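Local coordinates for protein N-deoxyribosyltransferase (PDB 6EVS) that probably catalyses the exchange of nucleobases between 2'-deoxyribonucleosides, transferring the 2-deoxyribosyl group from one base to another, at residues Lys3-Ser8 with Glu61-Ala66; Val96-Pro101 with His115-Asp120. All blocks are in the same frame, centred on the assembly; numbering follows the deposited sequence.

Contact 1: Lys3-Ser8 with Glu61-Ala66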
# COMPACT_ATOMS: atom_id res chain seq x y z
N LYS A 3 -8.33 10.10 -15.84
CA LYS A 3 -7.44 9.17 -16.51
C LYS A 3 -7.97 7.75 -16.30
O LYS A 3 -8.29 7.36 -15.16
CB LYS A 3 -6.01 9.29 -15.99
CG LYS A 3 -5.47 10.72 -15.96
CD LYS A 3 -4.04 10.77 -15.40
CE LYS A 3 -4.00 11.11 -13.92
NZ LYS A 3 -2.61 10.97 -13.34
N ILE A 4 -8.08 6.99 -17.38
CA ILE A 4 -8.73 5.69 -17.33
C ILE A 4 -7.82 4.64 -17.95
O ILE A 4 -7.32 4.83 -19.07
CB ILE A 4 -10.09 5.70 -18.06
CG1 ILE A 4 -11.06 6.68 -17.38
CG2 ILE A 4 -10.65 4.27 -18.13
CD1 ILE A 4 -12.46 6.72 -18.06
N TYR A 5 -7.59 3.54 -17.22
CA TYR A 5 -6.91 2.39 -17.79
C TYR A 5 -7.95 1.42 -18.35
O TYR A 5 -8.79 0.93 -17.59
CB TYR A 5 -6.08 1.68 -16.72
CG TYR A 5 -5.22 0.55 -17.26
CD1 TYR A 5 -3.89 0.79 -17.67
CD2 TYR A 5 -5.71 -0.75 -17.37
CE1 TYR A 5 -3.09 -0.25 -18.19
CE2 TYR A 5 -4.93 -1.78 -17.87
CZ TYR A 5 -3.63 -1.53 -18.28
OH TYR A 5 -2.86 -2.58 -18.74
N LEU A 6 -7.85 1.10 -19.64
CA LEU A 6 -8.86 0.24 -20.28
C LEU A 6 -8.36 -1.20 -20.21
O LEU A 6 -7.48 -1.60 -20.98
CB LEU A 6 -9.12 0.69 -21.71
CG LEU A 6 -10.10 -0.12 -22.54
CD1 LEU A 6 -11.44 -0.23 -21.80
CD2 LEU A 6 -10.26 0.56 -23.89
N ALA A 7 -8.88 -1.98 -19.26
CA ALA A 7 -8.49 -3.38 -19.09
C ALA A 7 -9.42 -4.28 -19.90
O ALA A 7 -10.59 -4.47 -19.56
CB ALA A 7 -8.53 -3.79 -17.61
N SER A 8 -8.87 -4.92 -20.94
CA SER A 8 -9.67 -5.81 -21.78
C SER A 8 -8.74 -6.65 -22.65
O SER A 8 -7.66 -6.17 -23.03
CB SER A 8 -10.63 -5.03 -22.68
OG SER A 8 -11.21 -5.91 -23.68
N GLU A 61 2.51 0.53 -14.77
CA GLU A 61 2.68 1.96 -14.49
C GLU A 61 1.45 2.76 -14.91
O GLU A 61 1.07 3.72 -14.23
CB GLU A 61 3.94 2.50 -15.17
CG GLU A 61 4.50 3.73 -14.49
CD GLU A 61 5.02 3.43 -13.09
OE1 GLU A 61 5.09 4.37 -12.28
OE2 GLU A 61 5.35 2.26 -12.79
N HIS A 62 0.78 2.36 -16.00
CA HIS A 62 -0.40 3.12 -16.41
C HIS A 62 -1.64 2.76 -15.60
O HIS A 62 -2.57 3.57 -15.53
CB HIS A 62 -0.64 2.96 -17.91
CG HIS A 62 0.20 3.89 -18.72
ND1 HIS A 62 1.49 3.58 -19.10
CD2 HIS A 62 -0.02 5.15 -19.16
CE1 HIS A 62 1.99 4.59 -19.80
NE2 HIS A 62 1.10 5.56 -19.84
N ILE A 63 -1.68 1.59 -14.97
CA ILE A 63 -2.72 1.36 -13.97
C ILE A 63 -2.50 2.28 -12.79
O ILE A 63 -3.45 2.87 -12.25
CB ILE A 63 -2.74 -0.11 -13.51
CG1 ILE A 63 -2.94 -1.07 -14.68
CG2 ILE A 63 -3.82 -0.32 -12.46
CD1 ILE A 63 -2.97 -2.51 -14.20
N LYS A 64 -1.23 2.44 -12.38
CA LYS A 64 -0.90 3.33 -11.26
C LYS A 64 -1.18 4.79 -11.61
O LYS A 64 -1.62 5.57 -10.74
CB LYS A 64 0.56 3.13 -10.87
CG LYS A 64 0.79 1.83 -10.13
CD LYS A 64 2.23 1.37 -10.25
CE LYS A 64 2.43 0.09 -9.45
NZ LYS A 64 3.86 -0.31 -9.32
N TRP A 65 -0.92 5.18 -12.87
CA TRP A 65 -1.18 6.55 -13.33
C TRP A 65 -2.67 6.87 -13.42
O TRP A 65 -3.07 8.03 -13.27
CB TRP A 65 -0.49 6.72 -14.69
CG TRP A 65 -1.01 7.72 -15.70
CD1 TRP A 65 -0.53 8.99 -15.93
CD2 TRP A 65 -2.07 7.51 -16.66
NE1 TRP A 65 -1.22 9.57 -16.97
CE2 TRP A 65 -2.18 8.70 -17.43
CE3 TRP A 65 -2.93 6.44 -16.96
CZ2 TRP A 65 -3.13 8.85 -18.46
CZ3 TRP A 65 -3.88 6.59 -17.98
CH2 TRP A 65 -3.98 7.79 -18.71
N ALA A 66 -3.51 5.86 -13.67
CA ALA A 66 -4.93 6.06 -13.91
C ALA A 66 -5.68 6.44 -12.63
O ALA A 66 -5.29 6.03 -11.53
CB ALA A 66 -5.55 4.78 -14.47
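Lys3 NZ donates a hydrogen bond to the backbone O of Trp65 across 3.0 Å, lying in the plane of that carbonyl with a C=O...N angle of 151°. The same ammonium sits over a face of the Trp65 indole, 4.2 Å from NZ to the centroid of the five-membered ring, a cation-pi contact that probably adds to the grip on the charge. Lys3 reaches there by running over the indole: CB rests near CH2 and CZ2, and CD packs 3.4 Å from NE1 of Trp65. The chain then bends at chi3 (-97°), which sets CE 3.3 Å from the Trp65 O. On the opposite face of the indole lies His62 CD2, so the ring is sandwiched between strand and helix side chains. Trp65 NE1 makes a weak hydrogen bond to Ala130 O of the second subunit, and His62 NE2 bonds to Thr131 O of that subunit, placing this helix end at a subunit interface. The two segments belong to the parallel alpha/beta fold of the nucleoside deoxyribosyltransferases, with the last turn of helix 49-65 packed against strand 3-7, which is flanked in the sheet by strands 32-34 and 68-72. Further along the strand, Tyr5 turns its ring to the helix, CG anti to the backbone N (chi1 -174°). Ile63 CG1 stands over the centre of one face as a CH-pi contact, 3.5 Å from the ring centroid, while His62 CB meets the ring at its edge. The Tyr5 hydroxyl bonds to Glu85 of helix 80-91. Just past the helix, Ala66 CB fits against the strand backbone 3.6 Å from Tyr5 N, and it also touches Tyr5 CB at 3.9 Å.

Contact 2: Val96-Pro101 with His115-Asp120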
# COMPACT_ATOMS: atom_id res chain seq x y z
N VAL A 96 -12.96 0.53 -9.74
CA VAL A 96 -13.10 -0.35 -10.89
C VAL A 96 -14.50 -0.18 -11.48
O VAL A 96 -15.50 -0.35 -10.78
CB VAL A 96 -12.84 -1.82 -10.53
CG1 VAL A 96 -13.31 -2.72 -11.67
CG2 VAL A 96 -11.38 -2.04 -10.23
N MET A 97 -14.56 0.15 -12.77
CA MET A 97 -15.78 0.09 -13.54
C MET A 97 -15.72 -1.10 -14.50
O MET A 97 -14.67 -1.41 -15.06
CB MET A 97 -16.03 1.37 -14.33
CG MET A 97 -16.40 2.60 -13.44
SD MET A 97 -16.04 4.09 -14.36
CE MET A 97 -17.55 4.65 -15.05
N LEU A 98 -16.85 -1.77 -14.68
CA LEU A 98 -16.88 -2.99 -15.47
C LEU A 98 -18.03 -2.93 -16.46
O LEU A 98 -19.14 -2.51 -16.11
CB LEU A 98 -16.99 -4.23 -14.57
CG LEU A 98 -16.68 -5.59 -15.19
CD1 LEU A 98 -15.19 -5.74 -15.43
CD2 LEU A 98 -17.20 -6.73 -14.32
N PHE A 99 -17.75 -3.33 -17.69
CA PHE A 99 -18.74 -3.42 -18.75
C PHE A 99 -18.80 -4.87 -19.21
O PHE A 99 -17.77 -5.47 -19.53
CB PHE A 99 -18.40 -2.49 -19.92
CG PHE A 99 -19.42 -2.52 -21.04
CD1 PHE A 99 -19.27 -3.40 -22.09
CD2 PHE A 99 -20.52 -1.69 -21.02
CE1 PHE A 99 -20.21 -3.45 -23.11
CE2 PHE A 99 -21.47 -1.73 -22.04
CZ PHE A 99 -21.31 -2.61 -23.09
N SER A 100 -20.00 -5.45 -19.24
CA SER A 100 -20.11 -6.83 -19.72
C SER A 100 -20.96 -6.87 -20.98
O SER A 100 -22.17 -6.58 -20.91
CB SER A 100 -20.69 -7.75 -18.63
OG SER A 100 -20.90 -9.08 -19.11
N PRO A 101 -20.39 -7.21 -22.14
CA PRO A 101 -21.20 -7.26 -23.37
C PRO A 101 -22.27 -8.35 -23.36
O PRO A 101 -23.20 -8.28 -24.17
CB PRO A 101 -20.16 -7.51 -24.47
CG PRO A 101 -18.83 -7.15 -23.86
CD PRO A 101 -18.96 -7.45 -22.40
N HIS A 115 -16.82 -0.97 -8.50
CA HIS A 115 -17.57 0.15 -7.97
C HIS A 115 -18.79 0.49 -8.82
O HIS A 115 -19.79 0.96 -8.29
CB HIS A 115 -16.67 1.40 -7.87
CG HIS A 115 -17.36 2.56 -7.22
ND1 HIS A 115 -17.69 2.58 -5.88
CD2 HIS A 115 -17.81 3.73 -7.74
CE1 HIS A 115 -18.29 3.72 -5.60
NE2 HIS A 115 -18.37 4.44 -6.70
N ALA A 116 -18.70 0.27 -10.13
CA ALA A 116 -19.82 0.55 -11.02
C ALA A 116 -19.85 -0.51 -12.12
O ALA A 116 -18.82 -0.90 -12.66
CB ALA A 116 -19.71 1.96 -11.62
N TYR A 117 -21.06 -0.99 -12.41
CA TYR A 117 -21.27 -2.06 -13.37
C TYR A 117 -22.23 -1.58 -14.45
O TYR A 117 -23.28 -1.00 -14.14
CB TYR A 117 -21.83 -3.31 -12.67
CG TYR A 117 -22.22 -4.43 -13.62
CD1 TYR A 117 -23.56 -4.66 -13.95
CD2 TYR A 117 -21.25 -5.24 -14.20
CE1 TYR A 117 -23.92 -5.69 -14.82
CE2 TYR A 117 -21.59 -6.26 -15.08
CZ TYR A 117 -22.93 -6.48 -15.38
OH TYR A 117 -23.29 -7.50 -16.24
N PHE A 118 -21.87 -1.83 -15.71
CA PHE A 118 -22.62 -1.36 -16.87
C PHE A 118 -22.89 -2.50 -17.85
O PHE A 118 -22.04 -3.38 -18.05
CB PHE A 118 -21.86 -0.25 -17.61
CG PHE A 118 -21.51 0.91 -16.74
CD1 PHE A 118 -20.28 0.98 -16.11
CD2 PHE A 118 -22.44 1.92 -16.53
CE1 PHE A 118 -19.97 2.06 -15.29
CE2 PHE A 118 -22.14 3.00 -15.71
CZ PHE A 118 -20.92 3.06 -15.09
N GLU A 119 -24.07 -2.48 -18.46
CA GLU A 119 -24.36 -3.38 -19.57
C GLU A 119 -24.81 -2.65 -20.83
O GLU A 119 -25.14 -3.30 -21.82
CB GLU A 119 -25.42 -4.42 -19.16
CG GLU A 119 -24.90 -5.46 -18.17
CD GLU A 119 -25.92 -6.56 -17.90
OE1 GLU A 119 -26.92 -6.58 -18.62
OE2 GLU A 119 -25.73 -7.38 -16.99
N ASP A 120 -24.80 -1.31 -20.83
CA ASP A 120 -25.14 -0.55 -22.02
C ASP A 120 -24.25 0.68 -22.07
O ASP A 120 -23.92 1.26 -21.03
CB ASP A 120 -26.61 -0.14 -22.03
CG ASP A 120 -26.99 0.68 -23.26
OD1 ASP A 120 -28.09 1.27 -23.26
OD2 ASP A 120 -26.20 0.72 -24.24
O HOH W 1 -24.17 -5.84 -22.70
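The thioether chain of Met97 lies across the strand pair between Ala116 CB, which meets its CG, and the CE1-CZ side of the Phe118 ring, which meets its CE. Strands 96-99 and 116-118 are joined through helix 108-111 as a beta-alpha-beta unit, and 116-118 is an outermost strand of this chain's sheet. On the face carrying Met97, Phe99, Ala116 and Phe118, the short Ala116 CB takes Met97 CG against it at 3.8 Å. The Met97 chain bends at chi3 (99°), bringing CE to 3.6 Å from Phe118 CE1. The side chains of Phe99 and Phe118 cross at about a right angle, and Phe99 CD2 packs against Phe118 CB. Beyond it, CE2 of Phe99 settles against the backbone where the strand ends, 3.6 Å from Asp120 N, and the ring stacks with Trp121. Phe118 meets Tyr127 edge-to-face. The other face is looser between the two segments: Leu98 CD2 and Tyr117 CD2 are 4.3 Å apart, and the far end of the Tyr117 ring comes alongside Ser100, whose CB is 3.5 Å from Tyr117 OH. That hydroxyl donates to Glu119 OE2, which fixes the phenol end beside the strand.

Between the faces the backbones are laced in parallel register. Val96 O accepts from His115 N and, weakly, from Ala116 N; Leu98 N, Phe118 N and Ser100 N then bond in alternation to Ala116 O, Leu98 O and Phe118 O. Ser100 OG bonds to Ile73 O and Gly103 N. Past the last strand bond, one water bridges the diverging chains, donating to Ser100 O at 2.8 Å and to Glu119 O at 2.9 Å.

Both contacts are largely buried and reach the same parallel sheet, but on opposite sides of the chain's centre, about 16 Å apart between centres and about 6 Å between nearest atoms. Contact 1 joins a helix to an inner strand and rests on side chains from both segments, one of them bonded to a backbone carbonyl, with no backbone-to-backbone ladder. Contact 2 joins two strands, so backbone hydrogen bonds carry it and side chains pack on both faces. Strand 68-72 lies between 3-7 and 96-99 and links them. Contact 1 borders the second subunit; contact 2 includes the exposed Glu119 and a bridging water, and its His115 packs on Asn58 of the third subunit.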